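Local coordinates for putative glutathione-regulated potassium-efflux system protein KefB (Vibrio parahaemolyticus RIMD 2210633, PDB 3C85), which is probably a CPA2-family potassium-efflux antiporter, of which this chain is the AMP-binding TrkA-N (RCK) domain, at residues Ile71-Ala76 with Val86-Ala91; Gln41-Gly46 with Ile65-Glu70; Thr92-Trp97 with Leu123-Arg128; Ile50-Tyr55 with Glu82-Ile87; Val109-Pro114 with Ile135-Glu140. All coordinates share one frame; numbering follows the deposited sequence.

Interaction 1. Residues Ile71-Ala76 with Val86-Ala91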
# COMPACT_ATOMS: atom_id res chain seq x y z
N ILE A 71 0.08 -1.23 -20.73
CA ILE A 71 -0.59 -0.69 -21.92
C ILE A 71 0.10 0.56 -22.51
O ILE A 71 0.04 0.80 -23.73
CB ILE A 71 -2.09 -0.44 -21.68
CG1 ILE A 71 -2.86 -0.49 -23.01
CG2 ILE A 71 -2.32 0.84 -20.84
CD1 ILE A 71 -4.41 -0.47 -22.89
N ARG A 72 0.76 1.32 -21.64
CA ARG A 72 1.47 2.55 -22.06
C ARG A 72 2.84 2.22 -22.63
O ARG A 72 3.77 1.88 -21.88
CB ARG A 72 1.64 3.53 -20.89
CG ARG A 72 0.35 4.01 -20.15
CD ARG A 72 0.69 4.63 -18.79
NE ARG A 72 1.13 3.61 -17.83
CZ ARG A 72 1.95 3.81 -16.79
NH1 ARG A 72 2.45 5.02 -16.52
NH2 ARG A 72 2.29 2.79 -16.03
N GLU A 73 2.98 2.34 -23.95
CA GLU A 73 4.24 2.06 -24.63
C GLU A 73 5.41 2.88 -24.07
O GLU A 73 6.51 2.33 -23.84
CB GLU A 73 4.09 2.24 -26.15
CG GLU A 73 3.31 1.10 -26.79
CD GLU A 73 3.32 1.09 -28.33
OE1 GLU A 73 3.93 1.98 -28.99
OE2 GLU A 73 2.71 0.16 -28.87
N GLU A 74 5.18 4.17 -23.80
CA GLU A 74 6.28 5.00 -23.28
C GLU A 74 6.66 4.56 -21.85
O GLU A 74 7.85 4.50 -21.52
CB GLU A 74 6.01 6.52 -23.43
CG GLU A 74 5.18 7.16 -22.32
CD GLU A 74 5.99 7.48 -21.02
OE1 GLU A 74 7.20 7.84 -21.11
OE2 GLU A 74 5.42 7.37 -19.91
N ALA A 75 5.66 4.18 -21.03
CA ALA A 75 5.96 3.67 -19.68
C ALA A 75 6.70 2.33 -19.74
O ALA A 75 7.58 2.06 -18.92
CB ALA A 75 4.69 3.53 -18.82
N ALA A 76 6.33 1.49 -20.71
CA ALA A 76 6.99 0.19 -20.86
C ALA A 76 8.46 0.40 -21.27
O ALA A 76 9.36 -0.25 -20.72
CB ALA A 76 6.25 -0.72 -21.84
N VAL A 86 9.61 -5.54 -19.02
CA VAL A 86 8.25 -5.07 -19.21
C VAL A 86 7.97 -4.97 -20.71
O VAL A 86 8.78 -4.44 -21.46
CB VAL A 86 8.01 -3.69 -18.51
CG1 VAL A 86 6.58 -3.17 -18.81
CG2 VAL A 86 8.17 -3.86 -17.00
N ILE A 87 6.86 -5.53 -21.14
CA ILE A 87 6.49 -5.45 -22.54
C ILE A 87 5.17 -4.71 -22.65
O ILE A 87 4.37 -4.69 -21.69
CB ILE A 87 6.45 -6.86 -23.21
CG1 ILE A 87 5.43 -7.78 -22.53
CG2 ILE A 87 7.87 -7.51 -23.17
CD1 ILE A 87 5.18 -9.06 -23.33
N SER A 88 4.94 -4.06 -23.78
CA SER A 88 3.68 -3.35 -23.91
C SER A 88 2.56 -4.28 -24.38
O SER A 88 2.81 -5.23 -25.13
CB SER A 88 3.83 -2.14 -24.82
OG SER A 88 4.17 -2.59 -26.10
N GLY A 89 1.33 -3.99 -23.96
CA GLY A 89 0.20 -4.77 -24.41
C GLY A 89 -1.01 -4.46 -23.56
O GLY A 89 -0.88 -3.90 -22.49
N ASP A 90 -2.18 -4.82 -24.07
CA ASP A 90 -3.45 -4.57 -23.36
C ASP A 90 -3.95 -5.90 -22.83
O ASP A 90 -4.52 -6.70 -23.60
CB ASP A 90 -4.46 -3.94 -24.33
CG ASP A 90 -5.84 -3.67 -23.72
OD1 ASP A 90 -6.11 -4.05 -22.55
OD2 ASP A 90 -6.69 -3.11 -24.45
N ALA A 91 -3.76 -6.15 -21.53
CA ALA A 91 -4.18 -7.42 -20.93
C ALA A 91 -5.71 -7.67 -20.93
O ALA A 91 -6.14 -8.78 -20.62
CB ALA A 91 -3.57 -7.62 -19.56

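Interaction 2. Residues Gln41-Gly46 with Ile65-Glu70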
# COMPACT_ATOMS: atom_id res chain seq x y z
N GLN A 41 8.23 -16.44 -13.90
CA GLN A 41 7.38 -17.23 -13.04
C GLN A 41 6.20 -16.40 -12.53
O GLN A 41 5.22 -16.95 -12.03
CB GLN A 41 8.19 -17.74 -11.87
CG GLN A 41 9.26 -18.77 -12.27
CD GLN A 41 10.04 -19.26 -11.08
OE1 GLN A 41 11.16 -18.80 -10.82
NE2 GLN A 41 9.48 -20.19 -10.37
N VAL A 42 6.31 -15.07 -12.66
CA VAL A 42 5.26 -14.13 -12.23
C VAL A 42 4.93 -13.25 -13.43
O VAL A 42 5.83 -12.76 -14.08
CB VAL A 42 5.72 -13.22 -11.03
CG1 VAL A 42 4.58 -12.29 -10.57
CG2 VAL A 42 6.19 -14.07 -9.84
N LEU A 43 3.64 -13.12 -13.76
CA LEU A 43 3.19 -12.16 -14.75
C LEU A 43 2.55 -11.02 -13.96
O LEU A 43 1.66 -11.27 -13.14
CB LEU A 43 2.16 -12.81 -15.64
CG LEU A 43 1.78 -12.30 -17.00
CD1 LEU A 43 2.99 -12.00 -17.91
CD2 LEU A 43 0.95 -13.44 -17.61
N ILE A 44 3.01 -9.79 -14.17
CA ILE A 44 2.41 -8.64 -13.44
C ILE A 44 1.63 -7.80 -14.45
O ILE A 44 2.18 -7.20 -15.33
CB ILE A 44 3.45 -7.79 -12.71
CG1 ILE A 44 4.25 -8.71 -11.75
CG2 ILE A 44 2.78 -6.61 -11.96
CD1 ILE A 44 5.36 -7.98 -11.02
N LEU A 45 0.32 -7.81 -14.36
CA LEU A 45 -0.46 -7.11 -15.36
C LEU A 45 -0.72 -5.68 -14.87
O LEU A 45 -1.56 -5.47 -13.97
CB LEU A 45 -1.78 -7.86 -15.57
CG LEU A 45 -1.64 -9.33 -16.04
CD1 LEU A 45 -3.03 -9.95 -16.18
CD2 LEU A 45 -0.91 -9.35 -17.38
N GLY A 46 -0.04 -4.71 -15.45
CA GLY A 46 -0.23 -3.30 -15.04
C GLY A 46 1.07 -2.98 -14.37
O GLY A 46 1.42 -3.63 -13.38
N ILE A 65 12.36 -12.72 -11.71
CA ILE A 65 11.36 -13.78 -11.91
C ILE A 65 10.07 -13.28 -12.53
O ILE A 65 9.14 -14.10 -12.78
CB ILE A 65 11.01 -14.46 -10.58
CG1 ILE A 65 10.49 -13.45 -9.55
CG2 ILE A 65 12.23 -15.18 -10.05
CD1 ILE A 65 9.67 -14.12 -8.39
N SER A 66 10.01 -11.97 -12.78
CA SER A 66 8.75 -11.36 -13.23
C SER A 66 8.79 -10.81 -14.64
O SER A 66 9.84 -10.38 -15.11
CB SER A 66 8.32 -10.22 -12.29
OG SER A 66 8.18 -10.62 -10.94
N LEU A 67 7.61 -10.79 -15.28
CA LEU A 67 7.38 -10.12 -16.56
C LEU A 67 6.18 -9.17 -16.38
O LEU A 67 5.09 -9.60 -16.03
CB LEU A 67 7.06 -11.14 -17.66
CG LEU A 67 6.69 -10.53 -19.01
CD1 LEU A 67 7.86 -9.70 -19.61
CD2 LEU A 67 6.23 -11.64 -20.01
N GLY A 68 6.40 -7.87 -16.61
CA GLY A 68 5.35 -6.87 -16.48
C GLY A 68 4.72 -6.66 -17.84
O GLY A 68 5.41 -6.71 -18.84
N ILE A 69 3.40 -6.47 -17.85
CA ILE A 69 2.64 -6.14 -19.05
C ILE A 69 2.02 -4.76 -18.80
O ILE A 69 1.39 -4.54 -17.75
CB ILE A 69 1.50 -7.19 -19.32
CG1 ILE A 69 2.05 -8.63 -19.29
CG2 ILE A 69 0.67 -6.80 -20.58
CD1 ILE A 69 3.21 -8.94 -20.21
N GLU A 70 2.22 -3.83 -19.73
CA GLU A 70 1.86 -2.43 -19.53
C GLU A 70 1.27 -1.82 -20.82
O GLU A 70 1.88 -1.91 -21.89
CB GLU A 70 3.12 -1.69 -19.07
CG GLU A 70 2.99 -0.16 -18.95
CD GLU A 70 1.80 0.26 -18.13
OE1 GLU A 70 1.70 -0.19 -16.97
OE2 GLU A 70 0.95 1.03 -18.65

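Interaction 3. Residues Thr92-Trp97 with Leu123-Arg128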
# COMPACT_ATOMS: atom_id res chain seq x y z
N THR A 92 -6.52 -6.69 -21.33
CA THR A 92 -7.98 -6.91 -21.47
C THR A 92 -8.37 -7.41 -22.87
O THR A 92 -9.53 -7.77 -23.12
CB THR A 92 -8.81 -5.62 -21.18
OG1 THR A 92 -8.56 -4.66 -22.21
CG2 THR A 92 -8.43 -5.01 -19.87
N ASP A 93 -7.40 -7.43 -23.78
CA ASP A 93 -7.67 -7.73 -25.20
C ASP A 93 -7.37 -9.20 -25.48
O ASP A 93 -6.23 -9.62 -25.28
CB ASP A 93 -6.78 -6.83 -26.05
CG ASP A 93 -7.11 -6.89 -27.52
OD1 ASP A 93 -7.83 -7.80 -27.95
OD2 ASP A 93 -6.60 -6.01 -28.26
N PRO A 94 -8.39 -10.00 -25.92
CA PRO A 94 -8.19 -11.39 -26.33
C PRO A 94 -7.08 -11.59 -27.34
O PRO A 94 -6.45 -12.65 -27.34
CB PRO A 94 -9.53 -11.80 -26.99
CG PRO A 94 -10.36 -10.60 -27.06
CD PRO A 94 -9.82 -9.62 -26.02
N ASP A 95 -6.86 -10.61 -28.22
CA ASP A 95 -5.82 -10.67 -29.24
C ASP A 95 -4.41 -10.57 -28.63
O ASP A 95 -3.46 -11.15 -29.17
CB ASP A 95 -5.98 -9.53 -30.26
CG ASP A 95 -7.15 -9.75 -31.21
OD1 ASP A 95 -7.82 -10.80 -31.14
OD2 ASP A 95 -7.38 -8.83 -32.04
N PHE A 96 -4.28 -9.85 -27.53
CA PHE A 96 -3.02 -9.84 -26.77
C PHE A 96 -2.74 -11.25 -26.26
O PHE A 96 -1.67 -11.77 -26.47
CB PHE A 96 -3.07 -8.88 -25.58
CG PHE A 96 -1.90 -9.03 -24.66
CD1 PHE A 96 -0.66 -8.52 -25.01
CD2 PHE A 96 -2.02 -9.72 -23.45
CE1 PHE A 96 0.44 -8.64 -24.16
CE2 PHE A 96 -0.92 -9.86 -22.60
CZ PHE A 96 0.33 -9.33 -22.98
N TRP A 97 -3.73 -11.86 -25.61
CA TRP A 97 -3.57 -13.19 -25.04
C TRP A 97 -3.30 -14.29 -26.07
O TRP A 97 -2.65 -15.30 -25.76
CB TRP A 97 -4.76 -13.51 -24.14
CG TRP A 97 -4.71 -12.70 -22.87
CD1 TRP A 97 -5.36 -11.53 -22.60
CD2 TRP A 97 -3.90 -12.99 -21.73
NE1 TRP A 97 -5.03 -11.08 -21.31
CE2 TRP A 97 -4.12 -11.96 -20.77
CE3 TRP A 97 -3.00 -14.03 -21.41
CZ2 TRP A 97 -3.49 -11.93 -19.52
CZ3 TRP A 97 -2.37 -14.00 -20.17
CH2 TRP A 97 -2.62 -12.96 -19.24
N LEU A 123 -8.63 -11.30 -15.73
CA LEU A 123 -8.90 -12.59 -15.09
C LEU A 123 -9.69 -13.53 -16.01
O LEU A 123 -9.36 -14.72 -16.13
CB LEU A 123 -9.61 -12.37 -13.76
CG LEU A 123 -10.22 -13.56 -13.01
CD1 LEU A 123 -9.15 -14.48 -12.46
CD2 LEU A 123 -11.11 -13.05 -11.90
N GLU A 124 -10.74 -13.01 -16.65
CA GLU A 124 -11.52 -13.78 -17.63
C GLU A 124 -10.65 -14.31 -18.79
O GLU A 124 -10.83 -15.45 -19.26
CB GLU A 124 -12.66 -12.92 -18.20
CG GLU A 124 -13.74 -12.59 -17.17
CD GLU A 124 -14.86 -11.68 -17.71
OE1 GLU A 124 -14.77 -11.27 -18.90
OE2 GLU A 124 -15.84 -11.39 -16.96
N GLN A 125 -9.71 -13.49 -19.26
CA GLN A 125 -8.88 -13.90 -20.38
C GLN A 125 -7.99 -15.06 -19.96
O GLN A 125 -7.83 -16.03 -20.70
CB GLN A 125 -8.05 -12.72 -20.92
CG GLN A 125 -8.85 -11.68 -21.66
CD GLN A 125 -9.68 -12.28 -22.78
OE1 GLN A 125 -9.18 -13.05 -23.60
NE2 GLN A 125 -10.95 -11.91 -22.84
N LEU A 126 -7.45 -14.96 -18.75
CA LEU A 126 -6.57 -15.97 -18.19
C LEU A 126 -7.32 -17.28 -17.95
O LEU A 126 -6.75 -18.36 -18.10
CB LEU A 126 -6.02 -15.44 -16.88
CG LEU A 126 -4.85 -16.05 -16.12
CD1 LEU A 126 -3.61 -16.17 -17.00
CD2 LEU A 126 -4.56 -15.15 -14.93
N GLN A 127 -8.59 -17.17 -17.56
CA GLN A 127 -9.45 -18.33 -17.33
C GLN A 127 -9.84 -19.05 -18.61
O GLN A 127 -9.94 -20.29 -18.66
CB GLN A 127 -10.69 -17.93 -16.57
CG GLN A 127 -10.37 -17.63 -15.15
CD GLN A 127 -11.49 -16.96 -14.42
OE1 GLN A 127 -11.54 -17.01 -13.20
NE2 GLN A 127 -12.40 -16.31 -15.16
N ARG A 128 -10.05 -18.29 -19.68
CA ARG A 128 -10.42 -18.98 -20.89
C ARG A 128 -9.25 -19.56 -21.69
O ARG A 128 -9.46 -20.32 -22.65
CB ARG A 128 -11.45 -18.20 -21.70
CG ARG A 128 -11.01 -16.97 -22.34
CD ARG A 128 -12.24 -16.26 -22.87
NE ARG A 128 -11.97 -15.63 -24.16
CZ ARG A 128 -12.26 -16.18 -25.33
NH1 ARG A 128 -12.86 -17.37 -25.39
NH2 ARG A 128 -11.96 -15.53 -26.46

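Interaction 4. Residues Ile50-Tyr55 with Glu82-Ile87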
# COMPACT_ATOMS: atom_id res chain seq x y z
N ILE A 50 1.60 0.60 -8.43
CA ILE A 50 1.38 -0.65 -7.68
C ILE A 50 2.22 -1.81 -8.26
O ILE A 50 3.02 -2.49 -7.54
CB ILE A 50 -0.11 -1.02 -7.55
CG1 ILE A 50 -0.87 0.08 -6.79
CG2 ILE A 50 -0.28 -2.36 -6.79
CD1 ILE A 50 -2.36 -0.18 -6.76
N GLY A 51 2.03 -2.06 -9.55
CA GLY A 51 2.73 -3.18 -10.23
C GLY A 51 4.24 -3.04 -10.13
O GLY A 51 4.96 -4.03 -9.96
N THR A 52 4.71 -1.80 -10.20
CA THR A 52 6.15 -1.52 -10.07
C THR A 52 6.68 -1.82 -8.66
O THR A 52 7.74 -2.41 -8.51
CB THR A 52 6.48 -0.09 -10.48
OG1 THR A 52 6.00 0.15 -11.82
CG2 THR A 52 8.01 0.13 -10.40
N GLY A 53 5.95 -1.42 -7.61
CA GLY A 53 6.36 -1.78 -6.28
C GLY A 53 6.38 -3.27 -6.04
O GLY A 53 7.26 -3.80 -5.36
N ALA A 54 5.39 -3.97 -6.58
CA ALA A 54 5.38 -5.43 -6.49
C ALA A 54 6.57 -6.06 -7.24
O ALA A 54 7.30 -6.95 -6.70
CB ALA A 54 4.01 -5.97 -7.03
N TYR A 55 6.77 -5.61 -8.47
CA TYR A 55 7.91 -6.10 -9.30
C TYR A 55 9.22 -5.96 -8.52
O TYR A 55 10.01 -6.90 -8.41
CB TYR A 55 8.00 -5.26 -10.59
CG TYR A 55 9.06 -5.74 -11.57
CD1 TYR A 55 8.71 -6.43 -12.73
CD2 TYR A 55 10.44 -5.53 -11.29
CE1 TYR A 55 9.73 -6.87 -13.61
CE2 TYR A 55 11.41 -5.96 -12.13
CZ TYR A 55 11.07 -6.65 -13.28
OH TYR A 55 12.11 -7.06 -14.09
N GLU A 82 15.18 1.19 -17.33
CA GLU A 82 15.50 1.00 -15.92
C GLU A 82 15.86 -0.48 -15.57
O GLU A 82 16.09 -0.79 -14.41
CB GLU A 82 14.38 1.55 -15.01
CG GLU A 82 14.26 3.08 -15.04
CD GLU A 82 12.95 3.65 -14.42
OE1 GLU A 82 12.20 2.96 -13.71
OE2 GLU A 82 12.67 4.83 -14.67
N GLY A 83 15.91 -1.36 -16.56
CA GLY A 83 16.34 -2.75 -16.32
C GLY A 83 15.22 -3.74 -16.05
O GLY A 83 15.48 -4.94 -15.85
N ARG A 84 13.97 -3.27 -16.04
CA ARG A 84 12.82 -4.14 -15.75
C ARG A 84 12.32 -4.87 -17.02
O ARG A 84 12.36 -4.31 -18.11
CB ARG A 84 11.68 -3.33 -15.14
CG ARG A 84 11.98 -2.72 -13.78
CD ARG A 84 10.68 -2.22 -13.14
NE ARG A 84 11.00 -1.47 -11.93
CZ ARG A 84 11.25 -0.17 -11.91
NH1 ARG A 84 11.18 0.55 -13.03
NH2 ARG A 84 11.58 0.43 -10.77
N ASN A 85 11.91 -6.14 -16.89
CA ASN A 85 11.34 -6.87 -18.04
C ASN A 85 9.89 -6.51 -18.15
O ASN A 85 9.04 -7.07 -17.45
CB ASN A 85 11.51 -8.39 -17.94
CG ASN A 85 12.95 -8.84 -18.13
OD1 ASN A 85 13.85 -8.03 -18.35
ND2 ASN A 85 13.18 -10.15 -18.02
N VAL A 86 9.61 -5.54 -19.02
CA VAL A 86 8.25 -5.07 -19.21
C VAL A 86 7.97 -4.97 -20.71
O VAL A 86 8.78 -4.44 -21.46
CB VAL A 86 8.01 -3.69 -18.51
CG1 VAL A 86 6.58 -3.17 -18.81
CG2 VAL A 86 8.17 -3.86 -17.00
N ILE A 87 6.86 -5.53 -21.14
CA ILE A 87 6.49 -5.45 -22.54
C ILE A 87 5.17 -4.71 -22.65
O ILE A 87 4.37 -4.69 -21.69
CB ILE A 87 6.45 -6.86 -23.21
CG1 ILE A 87 5.43 -7.78 -22.53
CG2 ILE A 87 7.87 -7.51 -23.17
CD1 ILE A 87 5.18 -9.06 -23.33

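Interaction 5. Residues Val109-Pro114 with Ile135-Glu140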
# COMPACT_ATOMS: atom_id res chain seq x y z
N VAL A 109 0.07 -14.90 -11.21
CA VAL A 109 -0.30 -13.70 -11.93
C VAL A 109 -0.77 -12.65 -10.90
O VAL A 109 -1.61 -12.97 -10.04
CB VAL A 109 -1.41 -13.94 -12.98
CG1 VAL A 109 -1.77 -12.60 -13.65
CG2 VAL A 109 -0.99 -14.99 -14.01
N LEU A 110 -0.22 -11.43 -10.98
CA LEU A 110 -0.68 -10.29 -10.16
C LEU A 110 -1.55 -9.35 -10.98
O LEU A 110 -1.12 -8.86 -12.01
CB LEU A 110 0.48 -9.50 -9.55
CG LEU A 110 1.42 -10.34 -8.65
CD1 LEU A 110 2.47 -9.40 -8.01
CD2 LEU A 110 0.65 -11.07 -7.56
N LEU A 111 -2.77 -9.14 -10.57
CA LEU A 111 -3.65 -8.25 -11.26
C LEU A 111 -3.52 -6.82 -10.68
O LEU A 111 -4.01 -6.54 -9.63
CB LEU A 111 -5.08 -8.74 -11.17
CG LEU A 111 -5.40 -10.15 -11.66
CD1 LEU A 111 -6.88 -10.40 -11.55
CD2 LEU A 111 -4.95 -10.26 -13.02
N ALA A 112 -2.83 -5.96 -11.39
CA ALA A 112 -2.46 -4.64 -10.92
C ALA A 112 -2.78 -3.54 -11.92
O ALA A 112 -2.06 -2.60 -12.05
CB ALA A 112 -1.07 -4.61 -10.56
N MSE A 113 -3.88 -3.73 -12.65
CA MSE A 113 -4.32 -2.76 -13.64
C MSE A 113 -4.81 -1.52 -12.92
O MSE A 113 -5.06 -1.55 -11.72
CB MSE A 113 -5.43 -3.35 -14.50
CG MSE A 113 -5.15 -4.75 -15.02
SE MSE A 113 -4.23 -4.76 -16.73
CE MSE A 113 -5.59 -5.65 -17.80
N PRO A 114 -4.94 -0.42 -13.65
CA PRO A 114 -5.36 0.82 -13.04
C PRO A 114 -6.86 1.00 -12.98
O PRO A 114 -7.32 1.84 -12.29
CB PRO A 114 -4.73 1.87 -13.94
CG PRO A 114 -4.65 1.30 -15.16
CD PRO A 114 -4.57 -0.18 -15.04
N ILE A 135 -3.49 -16.69 -8.76
CA ILE A 135 -3.74 -15.33 -9.15
C ILE A 135 -4.03 -14.52 -7.90
O ILE A 135 -4.76 -14.95 -7.06
CB ILE A 135 -4.93 -15.25 -10.03
CG1 ILE A 135 -4.78 -16.14 -11.26
CG2 ILE A 135 -5.20 -13.89 -10.40
CD1 ILE A 135 -6.05 -16.33 -12.01
N ALA A 136 -3.41 -13.36 -7.81
CA ALA A 136 -3.70 -12.39 -6.78
C ALA A 136 -4.06 -11.04 -7.35
O ALA A 136 -3.66 -10.69 -8.39
CB ALA A 136 -2.63 -12.29 -5.83
N ALA A 137 -4.89 -10.33 -6.63
CA ALA A 137 -5.48 -9.08 -7.09
C ALA A 137 -5.48 -8.03 -5.98
O ALA A 137 -5.38 -8.35 -4.78
CB ALA A 137 -6.87 -9.32 -7.58
N ILE A 138 -5.59 -6.77 -6.38
CA ILE A 138 -5.60 -5.69 -5.44
C ILE A 138 -6.66 -4.74 -5.91
O ILE A 138 -6.82 -4.55 -7.06
CB ILE A 138 -4.22 -5.01 -5.35
CG1 ILE A 138 -4.06 -4.19 -4.08
CG2 ILE A 138 -3.90 -4.25 -6.58
CD1 ILE A 138 -2.68 -3.87 -3.78
N ALA A 139 -7.41 -4.19 -4.98
CA ALA A 139 -8.47 -3.28 -5.31
C ALA A 139 -8.77 -2.27 -4.19
O ALA A 139 -8.16 -2.28 -3.18
CB ALA A 139 -9.69 -4.03 -5.68
N GLU A 140 -9.74 -1.41 -4.43
CA GLU A 140 -10.05 -0.31 -3.54
C GLU A 140 -10.99 -0.58 -2.37
O GLU A 140 -10.87 0.00 -1.34
CB GLU A 140 -10.59 0.85 -4.34
CG GLU A 140 -9.60 1.52 -5.15
CD GLU A 140 -10.07 2.85 -5.59
OE1 GLU A 140 -10.93 2.92 -6.45
OE2 GLU A 140 -9.64 3.83 -5.01
O HOH W 1 -6.67 -6.59 -9.06

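Interaction 1. Residues Ile71-Ala76 with Val86-Ala91
Where strand 66-70 ends, the chain at Ile71-Ala76 turns into helix 73-81 and runs beside Val86-Ala91, the edge strand 86-88 and its exit loop, with CA atoms 4.8 Å apart at Ile71 and Gly89 and 5.7 Å apart at Ala76 and Val86. Strand, helix and strand form a beta-alpha-beta unit of the Rossmann-type TrkA-N domain. The backbones approach through a CA-H...O contact, Ile71 CA to Gly89 O at 3.3 Å. On the helix, Ala76 aims its methyl at the strand: CB meets Val86 CG1 at 3.9 Å and the peptide leading into Ser88. One turn earlier, Glu73 lays its CG against Ser88 CB at 3.8 Å, its chain extended beyond CG, OE2 remaining 4.2 Å from Ser88 OG. Arg72, at the helix N-cap position, turns from the strand toward Glu70, with which its NE forms a salt bridge. Arg72, Asp90 and Ala91 belong to the AMP site, so the segments following strands 66-70 and 86-88 contribute to it. OD1 of Asp90 is hydrogen-bonded to Thr92 OG1. Ile71 and Asp90 point the same way, side by side; with CG1 of Ile71 anti to the backbone N (chi1 -155°), its CD1 reaches Asp90 CG at 3.6 Å.

Interaction 2. Residues Gln41-Gly46 with Ile65-Glu70
Gln41 opens the pairing with its backbone N, which shares Ile65 O with Val42 N: the carbonyl accepts both donors in its plane, at 2.7 Å from Gln41 N and 3.0 Å from Val42 N. From here the strands run parallel, their axes 4.7 Å apart and 21° from alignment. Val42 O accepts from Leu67 N, while Val42 CB rests 3.6 Å from Ser66 OG and its CG2 touches Ile65 CD1. Leu43 points to the other face, where CG anti to the backbone N (chi1 -160°) brings CD1 against both Leu67 CD2 and Ile69 CG1. Ile44 grips the partner twice, through N to Leu67 O, with an almost straight N-H...O angle of 172° but a donor above the carbonyl plane, and through O to Ile69 N. Its CD1 reaches back to Ser66 on the face covered by helix 49-62. Leu45 lies alongside Ile69, CD2 to CG1 at 3.6 Å. Gly46 closes the series, its N 2.7 Å from Ile69 O. Besides its bridge to Arg72, the AMP-site residue Glu70 accepts from Met47 N through OE1. This is the first beta-alpha-beta unit of a Rossmann-type fold, with Gly46 starting a probable GxGxxG turn.

Interaction 3. Residues Thr92-Trp97 with Leu123-Arg128
The dominant interaction is CH-pi: Gln125, reaching from helix 116-128, sets its CB over one face of the Trp97 indole, 3.6 Å from the centroid of the five-membered ring and 24° off the ring normal. The nearest ring atom to Gln125 CB is Trp97 CD1 at 3.4 Å, and CG of Gln125 follows just beyond the rim at CD1, 3.6 Å from that atom. Both side chains leave the backbone with CG anti to the carbonyl carbon, and Gln125 then bends at chi2 (-54°), which carries its amide off the indole and across toward Pro94. Ring and amide planes are 35° apart.

Van der Waals contact supplies the rest. Gln125 OE1 sits 3.3 Å from Pro94 CA and 3.6 Å from Pro94 CB, at the first turn of helix 94-98. Deeper in, Leu126 CD1 approaches the six-membered ring obliquely, 4.0 Å from Trp97 CZ3. Arg128 adds a marginal touch: Pro94 CB lies at the edge of its guanidinium, 4.5 Å from Arg128 NH2.

Polar bonds serve the 92-97 side. Asp93 is the N-cap of helix 94-98, its OD1 accepting from Asp95 N at 3.0 Å from above the carboxylate plane. Trp97 NE1 donates to the O of Ala91, an AMP-site residue, fixing the indole. Trp97 also rests on Leu43 and Leu45; coming from helix 94-98, it is thus packed between helix 116-128 and strand 42-45, on one side of the parallel sheet of a Rossmann-type TrkA-N domain.

Interaction 4. Residues Ile50-Tyr55 with Glu82-Ile87
Arg84 carries this contact, stretching from the loop before strand 86-88 along the flank of helix 49-62. Its CB lies 3.9 Å from Tyr55 CZ. CG is 3.7 Å from Tyr55 CE2, and CD stands over one face of the phenol ring, displaced toward its rim, 4.1 Å from the centroid and 22° off the normal: a CH-pi contact. With the chain extended from CG to NE, NE passes close to the Tyr55 rim and forms a salt bridge with Asp56. The guanidinium stands nearly upright on the ring, the planes 84° apart, and Thr52 CG2 covers one of its faces, 3.6 Å from Arg84 CZ. At the tip, NH1 meets Glu82 OE1 at 2.7 Å in a salt bridge; OE1 accepts through its anti lone pair and lies close to the guanidinium plane. Two acidic partners should fix the group's rotation. Tyr55, its CG anti to the backbone N, extends OH to the loop backbone, where Asn85 N donates to it at 3.0 Å, nearly straight (167°). Gly83, in the Schellman motif ending helix 73-81, leads into this loop, so the contact ties helix 49-62 to the connection between helix 73-81 and edge strand 86-88.

Interaction 5. Residues Val109-Pro114 with Ile135-Glu140
Tight pairing is confined to the first half of the two strands, whose axes run parallel within 15°. There Ala136 N donates to Val109 O at 2.9 Å and Leu111 N to Ala136 O at 2.8 Å, both donors lying nearly along the C=O axis. On one face Leu111, with CG anti to the carbonyl carbon (chi1 -56°), crosses Ile135 obliquely: its CG is 4.0 Å from Ile135 CG2, while Leu111 CB lies 4.1 Å from Ala137 CB. On the other, Leu110 CD2 meets the small methyl of Ala136, CB, at 3.9 Å. Beyond Leu111 the strands part. Leu111 O and Ile138 N are 3.6 Å apart, and a water takes the place of a direct bond, donating to Leu111 O at 2.7 Å and accepting from Ile138 N at 2.9 Å. Both buried backbone groups are thereby satisfied. The chain at Ala112-Pro114 then diverges toward the AMP-site side, where the selenomethionine Met113 packs on Ala91. Helix 116-128, which links the two strands in a beta-alpha-beta crossover, covers Val109, Leu111 and Ile135, whereas Leu110, Ala136 and Ile138 pack against Phe167 and Val171 of the second subunit; strands 42-45 and 155-158 flank the pair.

In the fold
From the N terminus, interaction 2 closes the first crossover, strand 42-45 through helix 49-62 to strand 66-70. Interaction 4 starts inside that loop, on the helix, and ends beyond it, so the two cross; interaction 1 closes the helix-to-strand half of the next unit on the same strand 86-88, sharing Val86 and Ile87 with interaction 4. Interaction 3 then spans strand 108-111 and crosses interaction 5, which closes the crossover through helix 116-128. Leu43 O to Leu110 N joins the two halves of the sheet, while Ile87 N to Gly68 O adds the edge strand. Phe96 of interaction 3 packs on Ile69 of interaction 2, and interactions 2, 4 and 5 all touch the second subunit.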